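Exopolygalacturonase (Yersinia enterocolitica, PDB 2UVF) hydrolyses polygalacturonic acid of pectin from the chain end, as a periplasmic exo-acting glycoside hydrolase of family 28. Local coordinates at residues Q328-L333 against A377-G382. Residues are numbered along the deposited sequence; the frame is centred on the assembly and turned at random.
Sequences QRRSSL and ANNGDG. With ADA (alpha-D-galactopyranuronic acid), chain C; SO4 (sulfate ion), chain I.
R330 lays the outer edge of its guanidinium against the 377-380 turn, each terminal nitrogen meeting a different oxygen. NH1 gives a nearly straight hydrogen bond to the backbone O of N378 (3.0 Å), arriving from above the carbonyl plane. NH2 gives a second, more bent one to N379 OD1, in the plane of the amide carbonyl; its modelled length of 2.5 Å is doubtfully short. Both acceptors lie close to the guanidinium plane, whereas the amide of N379 is turned 47° from it. A bend at chi3 swings the arginine head round to the turn. Arginine suits this buried place because one flat head carries several N-H groups, which also serve Y326 O and A353 O; Y326 adds a cation-pi contact. The turn is type II, closed by G380 N to A377 O at 2.8 Å; asparagine suits its third position because N379 adopts a left-handed backbone (phi 67°). In the right-handed parallel beta-helix of family 28, the loops holding 328-333 and 377-382 lead into strands 334-339 and 383-386, two rungs apart with 357-360 between them. With OD1 turned to the arginine, N379 ND2 lies on the ligand side, 3.6 Å from both ADA O2 and sulfate O4. The same sugar hydroxyl makes a weak hydrogen bond to D381 OD2, and D402 binds the sugar too.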
loop_
_atom_site.group_PDB
_atom_site.type_symbol
_atom_site.label_atom_id
_atom_site.label_comp_id
_atom_site.label_asym_id
_atom_site.label_seq_id
_atom_site.Cartn_x
_atom_site.Cartn_y
_atom_site.Cartn_z
ATOM N N GLN A 328 4.783 20.602 -1.387
ATOM C CA GLN A 328 3.652 20.586 -2.320
ATOM C C GLN A 328 3.998 20.448 -3.803
ATOM O O GLN A 328 3.181 19.994 -4.593
ATOM C CB GLN A 328 2.746 21.828 -2.107
ATOM C CG GLN A 328 2.281 22.081 -0.672
ATOM C CD GLN A 328 1.511 20.903 -0.057
ATOM O OE1 GLN A 328 1.554 20.695 1.136
ATOM N NE2 GLN A 328 0.818 20.149 -0.871
ATOM N N ARG A 329 5.207 20.827 -4.178
ATOM C CA ARG A 329 5.511 21.040 -5.590
ATOM C C ARG A 329 6.401 19.983 -6.269
ATOM O O ARG A 329 6.750 20.132 -7.439
ATOM C CB ARG A 329 6.062 22.464 -5.807
ATOM C CG ARG A 329 5.178 23.605 -5.248
ATOM C CD ARG A 329 3.951 23.834 -6.091
ATOM N NE ARG A 329 4.331 23.938 -7.496
ATOM C CZ ARG A 329 3.527 23.665 -8.514
ATOM N NH1 ARG A 329 2.271 23.261 -8.299
ATOM N NH2 ARG A 329 3.984 23.795 -9.760
ATOM N N ARG A 330 6.739 18.904 -5.566
ATOM C CA ARG A 330 7.422 17.753 -6.214
ATOM C C ARG A 330 6.376 16.816 -6.804
ATOM O O ARG A 330 5.365 16.556 -6.164
ATOM C CB ARG A 330 8.266 16.984 -5.203
ATOM C CG ARG A 330 9.272 17.823 -4.473
ATOM C CD ARG A 330 10.061 17.003 -3.483
ATOM N NE ARG A 330 9.450 16.960 -2.158
ATOM C CZ ARG A 330 9.451 15.887 -1.366
ATOM N NH1 ARG A 330 9.993 14.737 -1.782
ATOM N NH2 ARG A 330 8.890 15.954 -0.173
ATOM N N SER A 331 6.608 16.332 -8.022
ATOM C CA SER A 331 5.708 15.374 -8.670
ATOM C C SER A 331 5.759 13.968 -8.047
ATOM O O SER A 331 6.823 13.351 -7.952
ATOM C CB SER A 331 6.035 15.256 -10.166
ATOM O OG SER A 331 5.428 16.288 -10.953
ATOM N N SER A 332 4.597 13.476 -7.626
ATOM C CA SER A 332 4.426 12.070 -7.258
ATOM C C SER A 332 4.575 11.188 -8.487
ATOM O O SER A 332 4.578 11.678 -9.630
ATOM C CB SER A 332 3.052 11.844 -6.630
ATOM O OG SER A 332 3.040 12.388 -5.339
ATOM N N LEU A 333 4.704 9.891 -8.272
ATOM C CA LEU A 333 4.902 8.993 -9.399
ATOM C C LEU A 333 3.608 8.734 -10.184
ATOM O O LEU A 333 3.603 8.732 -11.412
ATOM C CB LEU A 333 5.553 7.683 -8.927
ATOM C CG LEU A 333 6.102 6.819 -10.063
ATOM C CD1 LEU A 333 7.612 6.584 -9.921
ATOM C CD2 LEU A 333 5.305 5.526 -10.180
ATOM N N ALA A 377 13.587 7.621 -0.518
ATOM C CA ALA A 377 13.051 8.847 -1.096
ATOM C C ALA A 377 12.064 9.537 -0.137
ATOM O O ALA A 377 11.048 8.941 0.250
ATOM C CB ALA A 377 12.412 8.551 -2.435
ATOM N N ASN A 378 12.396 10.763 0.277
ATOM C CA ASN A 378 11.571 11.521 1.246
ATOM C C ASN A 378 10.124 11.647 0.778
ATOM O O ASN A 378 9.859 12.139 -0.327
ATOM C CB ASN A 378 12.166 12.902 1.530
ATOM C CG ASN A 378 11.687 13.506 2.867
ATOM O OD1 ASN A 378 11.295 12.800 3.801
ATOM N ND2 ASN A 378 11.731 14.822 2.956
ATOM N N ASN A 379 9.214 11.170 1.630
ATOM C CA ASN A 379 7.768 11.071 1.371
ATOM C C ASN A 379 7.390 10.075 0.287
ATOM O O ASN A 379 6.257 10.096 -0.221
ATOM C CB ASN A 379 7.160 12.445 1.073
ATOM C CG ASN A 379 7.551 13.469 2.101
ATOM O OD1 ASN A 379 8.177 14.465 1.760
ATOM N ND2 ASN A 379 7.244 13.200 3.385
ATOM N N GLY A 380 8.321 9.196 -0.057
ATOM C CA GLY A 380 8.062 8.228 -1.108
ATOM C C GLY A 380 7.351 7.016 -0.559
ATOM O O GLY A 380 7.970 5.932 -0.419
ATOM N N ASP A 381 6.068 7.183 -0.226
ATOM C CA ASP A 381 5.279 6.048 0.274
ATOM C C ASP A 381 4.927 5.129 -0.880
ATOM O O ASP A 381 4.952 5.557 -2.027
ATOM C CB ASP A 381 4.061 6.433 1.162
ATOM C CG ASP A 381 3.340 7.663 0.703
ATOM O OD1 ASP A 381 3.354 7.930 -0.539
ATOM O OD2 ASP A 381 2.739 8.347 1.591
ATOM N N GLY A 382 4.636 3.866 -0.574
ATOM C CA GLY A 382 4.409 2.866 -1.621
ATOM C C GLY A 382 3.084 3.086 -2.328
ATOM O O GLY A 382 3.060 3.406 -3.508
HETATM C C1 ADA C . 4.211 10.762 5.632
HETATM C C2 ADA C . 3.691 11.175 4.239
HETATM C C3 ADA C . 3.467 12.704 4.283
HETATM C C4 ADA C . 2.210 12.918 5.143
HETATM C C5 ADA C . 2.563 12.421 6.556
HETATM C C6 ADA C . 1.344 12.520 7.502
HETATM O O1 ADA C . 5.404 11.490 6.045
HETATM O O2 ADA C . 4.541 10.771 3.190
HETATM O O3 ADA C . 3.398 13.317 2.973
HETATM O O4 ADA C . 1.167 12.050 4.634
HETATM O O5 ADA C . 3.104 11.028 6.547
HETATM O O6B ADA C . 0.519 11.570 7.503
HETATM O O6A ADA C . 1.243 13.544 8.226
HETATM S S SO4 I . 9.236 14.141 6.663
HETATM O O1 SO4 I . 9.851 12.845 6.378
HETATM O O2 SO4 I . 9.848 14.675 7.876
HETATM O O3 SO4 I . 9.483 15.070 5.561
HETATM O O4 SO4 I . 7.791 13.972 6.841
#